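Local structure of beta sliding clamp (Caulobacter crescentus, 5WCE) at residues Leu105-Gly110 with Phe114-Leu119; Ser26-Arg31 with Ala76-Leu81; Lys19-Val24 with Ser38-Ser43; Ser50-Ala53 with Met58-Ile61; Lys235-Phe238 with Ala243-Thr246. The protein probably tethers DNA polymerases and other replication proteins to DNA by closing around it as a ring-shaped head-to-tail homodimer. All coordinates share one frame; numbering follows the deposited sequence.

Contact 1: Leu105-Gly110 with Phe114-Leu119; sequences LVIQAG and FNLPVL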
loop_
_atom_site.group_PDB
_atom_site.type_symbol
_atom_site.label_atom_id
_atom_site.label_comp_id
_atom_site.label_asym_id
_atom_site.label_seq_id
_atom_site.Cartn_x
_atom_site.Cartn_y
_atom_site.Cartn_z
ATOM N N LEU A 105 33.503 -5.798 -4.444
ATOM C CA LEU A 105 33.487 -4.603 -3.564
ATOM C C LEU A 105 33.306 -5.078 -2.103
ATOM O O LEU A 105 32.380 -5.843 -1.810
ATOM C CB LEU A 105 32.341 -3.687 -3.931
ATOM C CG LEU A 105 32.075 -2.522 -2.990
ATOM C CD1 LEU A 105 33.261 -1.591 -2.951
ATOM C CD2 LEU A 105 30.832 -1.775 -3.368
ATOM N N VAL A 106 34.157 -4.626 -1.201
ATOM C CA VAL A 106 34.026 -5.014 0.224
ATOM C C VAL A 106 33.439 -3.844 1.022
ATOM O O VAL A 106 33.988 -2.736 0.982
ATOM C CB VAL A 106 35.372 -5.414 0.847
ATOM C CG1 VAL A 106 35.173 -5.765 2.313
ATOM C CG2 VAL A 106 35.965 -6.592 0.079
ATOM N N ILE A 107 32.326 -4.103 1.720
ATOM C CA ILE A 107 31.653 -3.100 2.524
ATOM C C ILE A 107 31.787 -3.620 3.916
ATOM O O ILE A 107 31.336 -4.762 4.217
ATOM C CB ILE A 107 30.152 -2.920 2.176
ATOM C CG1 ILE A 107 29.981 -2.520 0.708
ATOM C CG2 ILE A 107 29.466 -1.912 3.097
ATOM C CD1 ILE A 107 29.407 -3.625 -0.116
ATOM N N GLN A 108 32.414 -2.817 4.763
ATOM C CA GLN A 108 32.584 -3.206 6.149
ATOM C C GLN A 108 32.164 -2.082 7.079
ATOM O O GLN A 108 32.498 -0.906 6.860
ATOM C CB GLN A 108 34.022 -3.544 6.369
ATOM C CG GLN A 108 34.284 -3.887 7.821
ATOM C CD GLN A 108 35.162 -5.086 7.922
ATOM O OE1 GLN A 108 36.141 -5.209 7.160
ATOM N NE2 GLN A 108 34.804 -6.010 8.821
ATOM N N ALA A 109 31.474 -2.462 8.140
ATOM C CA ALA A 109 31.009 -1.549 9.162
ATOM C C ALA A 109 30.657 -2.328 10.403
ATOM O O ALA A 109 29.841 -3.242 10.345
ATOM C CB ALA A 109 29.771 -0.829 8.692
ATOM N N GLY A 110 31.297 -1.955 11.510
ATOM C CA GLY A 110 31.109 -2.616 12.801
ATOM C C GLY A 110 31.571 -4.026 12.616
ATOM O O GLY A 110 32.645 -4.261 12.140
ATOM N N PHE A 114 30.367 -7.264 3.829
ATOM C CA PHE A 114 29.719 -7.716 2.625
ATOM C C PHE A 114 30.713 -7.699 1.454
ATOM O O PHE A 114 31.564 -6.811 1.371
ATOM C CB PHE A 114 28.537 -6.852 2.286
ATOM C CG PHE A 114 27.544 -6.709 3.395
ATOM C CD1 PHE A 114 27.795 -5.855 4.472
ATOM C CD2 PHE A 114 26.359 -7.406 3.361
ATOM C CE1 PHE A 114 26.903 -5.749 5.525
ATOM C CE2 PHE A 114 25.440 -7.291 4.406
ATOM C CZ PHE A 114 25.719 -6.463 5.488
ATOM N N ASN A 115 30.611 -8.703 0.585
ATOM C CA ASN A 115 31.403 -8.751 -0.687
ATOM C C ASN A 115 30.364 -8.813 -1.809
ATOM O O ASN A 115 29.531 -9.746 -1.860
ATOM C CB ASN A 115 32.296 -9.968 -0.744
ATOM C CG ASN A 115 33.191 -10.122 0.504
ATOM O OD1 ASN A 115 34.358 -9.882 0.451
ATOM N ND2 ASN A 115 32.652 -10.546 1.574
ATOM N N LEU A 116 30.336 -7.777 -2.649
ATOM C CA LEU A 116 29.334 -7.630 -3.705
ATOM C C LEU A 116 30.031 -7.672 -5.071
ATOM O O LEU A 116 31.084 -7.070 -5.244
ATOM C CB LEU A 116 28.634 -6.296 -3.588
ATOM C CG LEU A 116 27.802 -6.027 -2.353
ATOM C CD1 LEU A 116 27.025 -4.743 -2.619
ATOM C CD2 LEU A 116 26.905 -7.215 -2.053
ATOM N N PRO A 117 29.449 -8.418 -6.033
ATOM C CA PRO A 117 30.075 -8.509 -7.350
ATOM C C PRO A 117 29.996 -7.144 -8.053
ATOM O O PRO A 117 29.065 -6.341 -7.836
ATOM C CB PRO A 117 29.211 -9.533 -8.096
ATOM C CG PRO A 117 27.842 -9.355 -7.456
ATOM C CD PRO A 117 28.206 -9.222 -5.979
ATOM N N VAL A 118 31.036 -6.880 -8.826
ATOM C CA VAL A 118 31.173 -5.583 -9.526
ATOM C C VAL A 118 31.140 -5.782 -11.036
ATOM O O VAL A 118 31.375 -6.899 -11.552
ATOM C CB VAL A 118 32.454 -4.809 -9.130
ATOM C CG1 VAL A 118 32.408 -4.433 -7.668
ATOM C CG2 VAL A 118 33.740 -5.566 -9.462
ATOM N N LEU A 119 30.835 -4.686 -11.737
ATOM C CA LEU A 119 31.042 -4.647 -13.156
ATOM C C LEU A 119 31.923 -3.429 -13.480
ATOM O O LEU A 119 31.858 -2.392 -12.793
ATOM C CB LEU A 119 29.705 -4.648 -13.896
ATOM C CG LEU A 119 28.874 -5.934 -13.741
ATOM C CD1 LEU A 119 27.448 -5.688 -14.197
ATOM C CD2 LEU A 119 29.502 -7.114 -14.532
#
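Ile107 CD1 meets Leu116 CD1 at 3.6 Å in an antiparallel beta hairpin, the final two-stranded element of the N-terminal domain. The torsion behind this touch is unusual: chi2 of Ile107 is 109°, off any staggered position, and it brings CD1 over Leu116. Four backbone bonds set the register. Ile107 and Phe114 form one hydrogen-bonded pair (Phe114 N to Ile107 O, 2.7 Å), and Leu105 with Leu116 forms the next; Leu105 N reaches Leu116 O less straight, at 138°. On the face opposite Leu105, Ile107, Phe114 and Leu116, Val106 and Asn115 stand side by side as a non-hydrogen-bonded pair.

Helix 78-87 backs the face of Ile107, Phe114 and Leu116, with Leu81 against Ile107 and Ile84 against both Phe114 and Leu116. Beyond the hairpin, Phe114 and Asn115 pair antiparallel with a strand of the second subunit, so the sheet continues through the dimer interface. Past the strand end, Val118 CG1 comes to 3.8 Å from Leu105 CB.

Contact 2: Ser26-Arg31 with Ala76-Leu81; sequences SVVERR and APAHTL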
loop_
_atom_site.group_PDB
_atom_site.type_symbol
_atom_site.label_atom_id
_atom_site.label_comp_id
_atom_site.label_asym_id
_atom_site.label_seq_id
_atom_site.Cartn_x
_atom_site.Cartn_y
_atom_site.Cartn_z
ATOM N N SER A 26 16.634 5.404 -6.987
ATOM C CA SER A 26 15.239 5.540 -7.512
ATOM C C SER A 26 15.096 5.347 -9.022
ATOM O O SER A 26 14.066 4.850 -9.465
ATOM C CB SER A 26 14.667 6.947 -7.159
ATOM O OG SER A 26 14.865 7.244 -5.783
ATOM N N VAL A 27 16.099 5.730 -9.825
ATOM C CA VAL A 27 15.998 5.605 -11.264
ATOM C C VAL A 27 16.075 4.182 -11.732
ATOM O O VAL A 27 15.622 3.860 -12.843
ATOM C CB VAL A 27 17.066 6.470 -12.040
ATOM C CG1 VAL A 27 18.462 5.931 -11.884
ATOM C CG2 VAL A 27 16.742 6.583 -13.558
ATOM N N VAL A 28 16.667 3.307 -10.913
ATOM C CA VAL A 28 16.934 1.943 -11.371
ATOM C C VAL A 28 15.640 1.151 -11.369
ATOM O O VAL A 28 14.989 1.038 -10.343
ATOM C CB VAL A 28 18.007 1.270 -10.498
ATOM C CG1 VAL A 28 18.250 -0.180 -10.913
ATOM C CG2 VAL A 28 19.278 2.094 -10.549
ATOM N N GLU A 29 15.285 0.611 -12.523
ATOM C CA GLU A 29 14.069 -0.185 -12.669
ATOM C C GLU A 29 14.206 -1.515 -11.921
ATOM O O GLU A 29 15.249 -2.152 -12.022
ATOM C CB GLU A 29 13.851 -0.490 -14.158
ATOM C CG GLU A 29 13.470 0.723 -15.011
ATOM C CD GLU A 29 12.054 1.219 -14.756
ATOM O OE1 GLU A 29 11.250 0.420 -14.256
ATOM O OE2 GLU A 29 11.730 2.406 -15.037
ATOM N N ARG A 30 13.163 -1.932 -11.199
ATOM C CA ARG A 30 13.142 -3.265 -10.556
ATOM C C ARG A 30 13.323 -4.352 -11.599
ATOM O O ARG A 30 14.174 -5.232 -11.438
ATOM C CB ARG A 30 11.823 -3.505 -9.811
ATOM N N ARG A 31 12.546 -4.238 -12.681
ATOM C CA ARG A 31 12.434 -5.281 -13.698
ATOM C C ARG A 31 13.434 -5.122 -14.876
ATOM O O ARG A 31 13.170 -5.548 -16.018
ATOM C CB ARG A 31 10.967 -5.341 -14.186
ATOM N N ALA A 76 28.509 -1.184 -8.751
ATOM C CA ALA A 76 27.995 -2.188 -7.821
ATOM C C ALA A 76 26.467 -2.115 -7.744
ATOM O O ALA A 76 25.898 -1.042 -8.020
ATOM C CB ALA A 76 28.639 -1.944 -6.447
ATOM N N PRO A 77 25.800 -3.236 -7.380
ATOM C CA PRO A 77 24.343 -3.297 -7.412
ATOM C C PRO A 77 23.670 -2.231 -6.528
ATOM O O PRO A 77 23.959 -2.092 -5.349
ATOM C CB PRO A 77 24.007 -4.738 -6.974
ATOM C CG PRO A 77 25.264 -5.482 -7.102
ATOM C CD PRO A 77 26.391 -4.527 -6.975
ATOM N N ALA A 78 22.759 -1.500 -7.128
ATOM C CA ALA A 78 22.252 -0.282 -6.514
ATOM C C ALA A 78 21.306 -0.516 -5.332
ATOM O O ALA A 78 21.560 -0.029 -4.228
ATOM C CB ALA A 78 21.568 0.566 -7.549
ATOM N N HIS A 79 20.223 -1.241 -5.566
ATOM C CA HIS A 79 19.238 -1.511 -4.499
ATOM C C HIS A 79 19.892 -2.309 -3.355
ATOM O O HIS A 79 19.667 -2.024 -2.176
ATOM C CB HIS A 79 17.994 -2.256 -5.042
ATOM C CG HIS A 79 17.183 -1.489 -6.072
ATOM N ND1 HIS A 79 16.789 -0.173 -5.916
ATOM C CD2 HIS A 79 16.624 -1.895 -7.248
ATOM C CE1 HIS A 79 16.086 0.217 -6.969
ATOM N NE2 HIS A 79 15.964 -0.809 -7.792
ATOM N N THR A 80 20.710 -3.282 -3.696
ATOM C CA THR A 80 21.380 -4.083 -2.672
ATOM C C THR A 80 22.326 -3.243 -1.806
ATOM O O THR A 80 22.320 -3.342 -0.547
ATOM C CB THR A 80 22.140 -5.244 -3.313
ATOM O OG1 THR A 80 21.189 -6.085 -3.994
ATOM C CG2 THR A 80 22.939 -6.049 -2.287
ATOM N N LEU A 81 23.138 -2.418 -2.453
ATOM C CA LEU A 81 23.951 -1.497 -1.698
ATOM C C LEU A 81 23.126 -0.583 -0.797
ATOM O O LEU A 81 23.449 -0.445 0.388
ATOM C CB LEU A 81 24.833 -0.657 -2.610
ATOM C CG LEU A 81 25.920 0.172 -1.932
ATOM C CD1 LEU A 81 26.778 -0.615 -0.985
ATOM C CD2 LEU A 81 26.834 0.821 -2.961
#
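His79 NE2 gives a weak hydrogen bond to Val28 O, 3.3 Å away and bent to 132° at the hydrogen. The carbonyl oxygen approaches the edge of the imidazole, near the ring plane. The other ring nitrogen, ND1, is bonded to Gln25 OE1, so in this conformer the ring is held from two sides. His79 is modelled in two conformers, so the bond is described for one of the two only.

Van der Waals packing flanks the weak bond. The Val28 and His79 side chains slide past each other in opposite directions, bringing Val28 CG1 to 3.9 Å from NE2 of His79. With CG1 of Val28 anti to its backbone N (chi1 177°), the second branch is turned to the helix start, where CG2 of Val28 makes an apolar contact at 4.1 Å with Ala78 CB. Ala78 opens helix 78-87, directly behind Pro77 at the N-cap position, and Leu81 N closes the first turn on Pro77 O at 3.0 Å.

Glu29 points away from this helix, and its OE2 makes a salt bridge with Lys211, which also bonds Val27 O. The loop after helix 14-25 is thus fastened to the start of the second helix of the N-terminal domain. In the DNA-clamp fold such paired helices line the central hole around DNA.

Contact 3: Lys19-Val24 with Ser38-Ser43; sequences KALGHV and SNILLS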
loop_
_atom_site.group_PDB
_atom_site.type_symbol
_atom_site.label_atom_id
_atom_site.label_comp_id
_atom_site.label_asym_id
_atom_site.label_seq_id
_atom_site.Cartn_x
_atom_site.Cartn_y
_atom_site.Cartn_z
ATOM N N LYS A 19 22.219 8.871 2.193
ATOM C CA LYS A 19 21.539 10.019 1.551
ATOM C C LYS A 19 21.778 10.000 0.047
ATOM O O LYS A 19 20.829 10.113 -0.767
ATOM C CB LYS A 19 21.987 11.319 2.204
ATOM C CG LYS A 19 21.436 12.606 1.564
ATOM C CD LYS A 19 21.808 13.834 2.392
ATOM C CE LYS A 19 22.171 15.043 1.546
ATOM N NZ LYS A 19 22.158 16.236 2.450
ATOM N N ALA A 20 23.040 9.817 -0.336
ATOM C CA ALA A 20 23.402 9.698 -1.755
ATOM C C ALA A 20 22.810 8.508 -2.488
ATOM O O ALA A 20 22.282 8.633 -3.626
ATOM C CB ALA A 20 24.913 9.727 -1.916
ATOM N N LEU A 21 22.930 7.334 -1.865
ATOM C CA LEU A 21 22.364 6.123 -2.403
ATOM C C LEU A 21 20.849 6.255 -2.612
ATOM O O LEU A 21 20.336 5.886 -3.681
ATOM C CB LEU A 21 22.642 4.923 -1.518
ATOM C CG LEU A 21 24.085 4.403 -1.494
ATOM C CD1 LEU A 21 24.297 3.347 -0.412
ATOM C CD2 LEU A 21 24.534 3.853 -2.819
ATOM N N GLY A 22 20.170 6.801 -1.610
ATOM C CA GLY A 22 18.727 7.004 -1.655
ATOM C C GLY A 22 18.332 7.936 -2.791
ATOM O O GLY A 22 17.383 7.689 -3.480
ATOM N N HIS A 23 19.076 9.004 -2.990
ATOM C CA HIS A 23 18.817 9.885 -4.108
ATOM C C HIS A 23 18.963 9.257 -5.502
ATOM O O HIS A 23 18.164 9.570 -6.391
ATOM C CB HIS A 23 19.747 11.084 -4.075
ATOM C CG HIS A 23 19.382 12.106 -3.058
ATOM N ND1 HIS A 23 20.296 13.005 -2.552
ATOM C CD2 HIS A 23 18.203 12.386 -2.459
ATOM C CE1 HIS A 23 19.699 13.772 -1.655
ATOM N NE2 HIS A 23 18.432 13.440 -1.603
ATOM N N VAL A 24 20.018 8.473 -5.727
ATOM C CA VAL A 24 20.262 7.966 -7.075
ATOM C C VAL A 24 19.541 6.645 -7.399
ATOM O O VAL A 24 19.235 6.388 -8.551
ATOM C CB VAL A 24 21.770 7.796 -7.428
ATOM C CG1 VAL A 24 22.513 9.109 -7.197
ATOM C CG2 VAL A 24 22.390 6.616 -6.683
ATOM N N SER A 38 21.481 -2.142 -13.456
ATOM C CA SER A 38 21.114 -2.311 -12.057
ATOM C C SER A 38 22.169 -1.726 -11.124
ATOM O O SER A 38 21.927 -1.699 -9.927
ATOM C CB SER A 38 20.953 -3.830 -11.723
ATOM O OG SER A 38 19.699 -4.214 -12.258
ATOM N N ASN A 39 23.310 -1.277 -11.653
ATOM C CA ASN A 39 24.406 -0.816 -10.824
ATOM C C ASN A 39 24.506 0.681 -10.651
ATOM O O ASN A 39 23.978 1.490 -11.485
ATOM C CB ASN A 39 25.745 -1.378 -11.324
ATOM C CG ASN A 39 25.904 -2.860 -10.999
ATOM O OD1 ASN A 39 24.962 -3.496 -10.567
ATOM N ND2 ASN A 39 27.108 -3.412 -11.221
ATOM N N ILE A 40 25.189 1.058 -9.565
ATOM C CA ILE A 40 25.621 2.433 -9.345
ATOM C C ILE A 40 27.092 2.529 -9.708
ATOM O O ILE A 40 27.885 1.673 -9.337
ATOM C CB ILE A 40 25.374 2.915 -7.888
ATOM C CG1 ILE A 40 23.899 3.153 -7.654
ATOM C CG2 ILE A 40 26.109 4.223 -7.565
ATOM C CD1 ILE A 40 23.464 3.263 -6.182
ATOM N N LEU A 41 27.450 3.558 -10.457
ATOM C CA LEU A 41 28.846 3.960 -10.669
ATOM C C LEU A 41 29.326 4.773 -9.462
ATOM O O LEU A 41 28.778 5.856 -9.150
ATOM C CB LEU A 41 28.958 4.815 -11.935
ATOM C CG LEU A 41 30.364 5.398 -12.216
ATOM C CD1 LEU A 41 31.371 4.294 -12.488
ATOM C CD2 LEU A 41 30.241 6.380 -13.366
ATOM N N LEU A 42 30.330 4.233 -8.751
ATOM C CA LEU A 42 30.938 4.836 -7.581
ATOM C C LEU A 42 32.282 5.407 -8.060
ATOM O O LEU A 42 33.083 4.692 -8.638
ATOM C CB LEU A 42 31.147 3.810 -6.478
ATOM C CG LEU A 42 29.875 3.181 -5.905
ATOM C CD1 LEU A 42 30.280 2.070 -4.934
ATOM C CD2 LEU A 42 29.035 4.186 -5.158
ATOM N N SER A 43 32.492 6.694 -7.849
ATOM C CA SER A 43 33.714 7.303 -8.304
ATOM C C SER A 43 34.327 8.108 -7.145
ATOM O O SER A 43 33.767 9.125 -6.718
ATOM C CB SER A 43 33.396 8.136 -9.554
ATOM O OG SER A 43 34.569 8.832 -9.950
#
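Ile40 CD1 fits between two side chains of helix 14-25, at 3.6 Å from Leu21 CD2 and the same 3.6 Å from Val24 CG2. The two helix residues are three positions apart and so share one side of the helix. Their torsions decide which branch is offered. In Val24, chi1 of -55° turns CG1 anti to the carbonyl carbon and leaves CG2 between N and carbonyl carbon; CG2 is the methyl that meets Ile40, touching CG1 of Ile40 as well at 3.9 Å. Leu21 reaches by length instead: its first bond does not aim at the strand, but its end comes nearer. There chi2 of 171° extends CD1, and the other methyl, CD2, is the one that meets Ile40, whose side chain Leu21 crosses at about a right angle. The first bond of the Ile40 side chain points toward the helix, and chi2 of 164° stretches its ethyl arm to put CD1 at the far end. No hydrogen bond crosses the contact.

Phe51 of the adjoining strand touches both Leu21 and Val24, while Leu81, Tyr82 and Val85 pack on Leu21 and Ala78 packs on Ile40. This is helix-on-sheet packing of the DNA-clamp fold, in which helices 14-25 and 78-87 pack side by side on the sheet that holds Ile40, helix 78-87 also meeting the hairpin of strands 105-109 and 112-116.

Contact 4: Ser50-Ala53 with Met58-Ile61; sequences SFSA and MEII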
loop_
_atom_site.group_PDB
_atom_site.type_symbol
_atom_site.label_atom_id
_atom_site.label_comp_id
_atom_site.label_asym_id
_atom_site.label_seq_id
_atom_site.Cartn_x
_atom_site.Cartn_y
_atom_site.Cartn_z
ATOM N N SER A 50 31.395 10.161 -5.649
ATOM C CA SER A 50 30.333 10.445 -6.610
ATOM C C SER A 50 29.565 9.180 -6.920
ATOM O O SER A 50 30.106 8.062 -6.847
ATOM C CB SER A 50 30.875 11.052 -7.895
ATOM O OG SER A 50 31.513 12.288 -7.596
ATOM N N PHE A 51 28.275 9.372 -7.228
ATOM C CA PHE A 51 27.308 8.270 -7.362
ATOM C C PHE A 51 26.556 8.581 -8.618
ATOM O O PHE A 51 26.180 9.774 -8.796
ATOM C CB PHE A 51 26.327 8.267 -6.225
ATOM C CG PHE A 51 26.920 8.007 -4.865
ATOM C CD1 PHE A 51 27.487 9.057 -4.127
ATOM C CD2 PHE A 51 26.806 6.787 -4.294
ATOM C CE1 PHE A 51 27.975 8.840 -2.832
ATOM C CE2 PHE A 51 27.283 6.554 -3.005
ATOM C CZ PHE A 51 27.882 7.580 -2.289
ATOM N N SER A 52 26.411 7.618 -9.517
ATOM C CA SER A 52 25.619 7.801 -10.743
ATOM C C SER A 52 24.759 6.555 -10.985
ATOM O O SER A 52 25.204 5.411 -10.775
ATOM C CB SER A 52 26.586 8.111 -11.895
ATOM O OG SER A 52 25.899 8.076 -13.099
ATOM N N ALA A 53 23.505 6.765 -11.381
ATOM C CA ALA A 53 22.663 5.679 -11.828
ATOM C C ALA A 53 21.849 6.134 -13.017
ATOM O O ALA A 53 21.588 7.340 -13.179
ATOM C CB ALA A 53 21.784 5.188 -10.706
ATOM N N MET A 58 17.455 8.738 -18.501
ATOM C CA MET A 58 17.896 9.726 -17.560
ATOM C C MET A 58 18.976 9.188 -16.628
ATOM O O MET A 58 19.124 7.952 -16.480
ATOM C CB MET A 58 16.742 10.238 -16.757
ATOM C CG MET A 58 16.240 9.265 -15.689
ATOM S SD MET A 58 14.615 9.689 -15.009
ATOM C CE MET A 58 13.739 9.059 -16.430
ATOM N N GLU A 59 19.723 10.136 -16.073
ATOM C CA GLU A 59 20.838 9.824 -15.180
ATOM C C GLU A 59 20.681 10.661 -13.943
ATOM O O GLU A 59 20.482 11.891 -14.051
ATOM C CB GLU A 59 22.169 10.161 -15.846
ATOM C CG GLU A 59 23.404 9.936 -14.967
ATOM C CD GLU A 59 24.618 10.600 -15.571
ATOM O OE1 GLU A 59 25.421 9.876 -16.118
ATOM O OE2 GLU A 59 24.671 11.849 -15.572
ATOM N N ILE A 60 20.809 10.050 -12.777
ATOM C CA ILE A 60 20.880 10.815 -11.547
ATOM C C ILE A 60 22.300 10.690 -11.029
ATOM O O ILE A 60 22.836 9.551 -11.013
ATOM C CB ILE A 60 19.909 10.313 -10.466
ATOM C CG1 ILE A 60 18.461 10.220 -10.990
ATOM C CG2 ILE A 60 19.969 11.219 -9.275
ATOM C CD1 ILE A 60 17.424 9.705 -9.979
ATOM N N ILE A 61 22.871 11.818 -10.618
ATOM C CA ILE A 61 24.220 11.859 -9.997
ATOM C C ILE A 61 24.086 12.500 -8.629
ATOM O O ILE A 61 23.171 13.345 -8.392
ATOM C CB ILE A 61 25.258 12.599 -10.885
ATOM C CG1 ILE A 61 25.345 11.949 -12.283
ATOM C CG2 ILE A 61 26.673 12.567 -10.302
ATOM C CD1 ILE A 61 26.416 12.528 -13.192
#
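The carboxylate of Glu59 meets Ser52 through OE1, 3.5 Å from OG, and Glu59 CG lies nearly as close to that hydroxyl at 3.6 Å. The other flat group, the Phe51 ring, leads away from the partner strand to pack on Leu17, Ala20 and Leu21 of helix 14-25. A chi1 of 170° swings OG of Ser52 beside the carbonyl carbon, on the side of Glu59.

Ala53 and Ile60 form the hydrogen-bonded pair of this antiparallel beta hairpin: Ala53 N to Ile60 O spans 2.9 Å and Ile60 N to Ala53 O 2.8 Å, both donors nearly along the C=O axis. Ser52 and Ile61 follow as a non-hydrogen-bonded pair, with Ile61 CA 3.1 Å from Phe51 O.

An alanine in place of Glu59 removes the carboxylate, which would probably cost Ser52 OG this polar neighbour and Met127 part of its packing surface. The chemistry implies a two-faced hairpin: Phe51 and Ile60 turn mainly to helices 14-25 and 210-220, while Ser52 and Glu59 place their polar atoms close together on the face they share with Ile61.

Contact 5: Lys235-Phe238 with Ala243-Thr246; sequences KVRF and AALT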
loop_
_atom_site.group_PDB
_atom_site.type_symbol
_atom_site.label_atom_id
_atom_site.label_comp_id
_atom_site.label_asym_id
_atom_site.label_seq_id
_atom_site.Cartn_x
_atom_site.Cartn_y
_atom_site.Cartn_z
ATOM N N LYS A 235 17.954 17.638 -24.535
ATOM C CA LYS A 235 18.218 17.308 -23.110
ATOM C C LYS A 235 17.676 18.332 -22.167
ATOM O O LYS A 235 17.516 19.504 -22.516
ATOM C CB LYS A 235 19.713 17.191 -22.808
ATOM C CG LYS A 235 20.393 16.095 -23.591
ATOM C CD LYS A 235 21.441 15.380 -22.826
ATOM C CE LYS A 235 21.527 13.922 -23.266
ATOM N NZ LYS A 235 22.558 13.815 -24.264
ATOM N N VAL A 236 17.418 17.883 -20.958
ATOM C CA VAL A 236 17.072 18.742 -19.857
ATOM C C VAL A 236 17.916 18.300 -18.655
ATOM O O VAL A 236 18.224 17.109 -18.509
ATOM C CB VAL A 236 15.545 18.742 -19.613
ATOM C CG1 VAL A 236 15.015 17.407 -19.211
ATOM C CG2 VAL A 236 15.167 19.703 -18.527
ATOM N N ARG A 237 18.352 19.260 -17.854
ATOM C CA ARG A 237 19.125 18.987 -16.637
ATOM C C ARG A 237 18.594 19.819 -15.479
ATOM O O ARG A 237 18.413 21.040 -15.586
ATOM C CB ARG A 237 20.598 19.239 -16.861
ATOM C CG ARG A 237 21.526 18.824 -15.713
ATOM C CD ARG A 237 22.955 18.826 -16.192
ATOM N NE ARG A 237 23.853 18.401 -15.145
ATOM C CZ ARG A 237 24.300 19.153 -14.153
ATOM N NH1 ARG A 237 23.992 20.454 -14.087
ATOM N NH2 ARG A 237 25.158 18.618 -13.270
ATOM N N PHE A 238 18.339 19.145 -14.367
ATOM C CA PHE A 238 17.927 19.778 -13.133
ATOM C C PHE A 238 19.093 19.577 -12.171
ATOM O O PHE A 238 19.528 18.434 -11.948
ATOM C CB PHE A 238 16.724 19.110 -12.548
ATOM C CG PHE A 238 15.522 19.085 -13.425
ATOM C CD1 PHE A 238 14.539 20.069 -13.290
ATOM C CD2 PHE A 238 15.285 18.003 -14.297
ATOM C CE1 PHE A 238 13.406 20.042 -14.071
ATOM C CE2 PHE A 238 14.142 17.982 -15.071
ATOM C CZ PHE A 238 13.202 19.003 -14.947
ATOM N N ALA A 243 23.050 16.907 -5.940
ATOM C CA ALA A 243 22.415 15.976 -6.812
ATOM C C ALA A 243 22.054 16.662 -8.150
ATOM O O ALA A 243 21.832 17.909 -8.198
ATOM C CB ALA A 243 21.207 15.400 -6.139
ATOM N N ALA A 244 22.020 15.883 -9.239
ATOM C CA ALA A 244 21.595 16.419 -10.583
ATOM C C ALA A 244 20.892 15.333 -11.375
ATOM O O ALA A 244 21.196 14.121 -11.241
ATOM C CB ALA A 244 22.788 16.948 -11.343
ATOM N N LEU A 245 19.901 15.696 -12.159
ATOM C CA LEU A 245 19.181 14.743 -12.983
ATOM C C LEU A 245 19.293 15.247 -14.415
ATOM O O LEU A 245 18.878 16.378 -14.699
ATOM C CB LEU A 245 17.738 14.691 -12.506
ATOM C CG LEU A 245 16.735 13.714 -13.089
ATOM C CD1 LEU A 245 15.313 14.191 -12.717
ATOM C CD2 LEU A 245 16.752 13.587 -14.564
ATOM N N THR A 246 19.919 14.469 -15.289
ATOM C CA THR A 246 20.034 14.823 -16.709
ATOM C C THR A 246 19.178 13.830 -17.489
ATOM O O THR A 246 19.266 12.608 -17.253
ATOM C CB THR A 246 21.495 14.769 -17.178
ATOM O OG1 THR A 246 22.334 15.505 -16.284
ATOM C CG2 THR A 246 21.615 15.293 -18.569
#
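Phe238 and Leu245 form a hydrogen-bonded antiparallel pair, Phe238 N to Leu245 O and Leu245 N to Phe238 O both spanning 2.8 Å. Both bonds are near straight at the hydrogen, 168° and 165°. Arg237 and Thr246 are the neighbouring non-hydrogen-bonded pair, and Arg237 CA approaches Leu245 O at 3.3 Å in a CA-H...O contact.

Apolar contact comes from Phe238 and Leu245, which lie side by side and point the same way, with CD2 of Phe238 4.1 Å from CD1 of Leu245. Thr212 and Ala216 of helix 210-220 pack on both.

Arg237 and Thr246 share the opposite face, where Ala244 lies as well. Arg237 runs extended from CG to NE across Thr246, whose OG1 lies 3.4 Å from Arg237 CD and at the edge of the guanidinium. Ala244 CB sits over one face of that group, 3.5 Å from Arg237 NH2. The charge itself is answered by Glu239, in a salt bridge to NH1, and Gln230 bonds the same nitrogen. A leucine in place of Arg237 would probably leave the carboxylate of Glu239 without its charged mate and Gln230 OE1 without this donor.

Strand 243-248 also pairs with strand 58-65, so this beta hairpin of the central domain carries on the sheet of the N-terminal domain, the inter-domain sheet continuity characteristic of the DNA-clamp ring.

Overall arrangement
Contacts 2 to 5 gather on one eight-stranded sheet, while contact 1 belongs to the five-stranded one that meets the second subunit. Contacts 3 and 4 share neighbouring strands 39-45 and 48-54, and contact 2 joins them where Ala76, N-terminal to helix 78-87, pairs with Ile40. Contacts 4 and 5 are linked through strands 58-65 and 243-248, Glu59 N lying 2.8 Å from Thr246 O, across the boundary between domains. Contact 3 is buried and wholly apolar; contacts 1, 4 and 5 are buried hairpins ruled by backbone bonds, with their polar side chains mostly on the face opposite the helices. Contact 2, partly buried, joins a loop to a helix start by packing of Val28 and one weak bond.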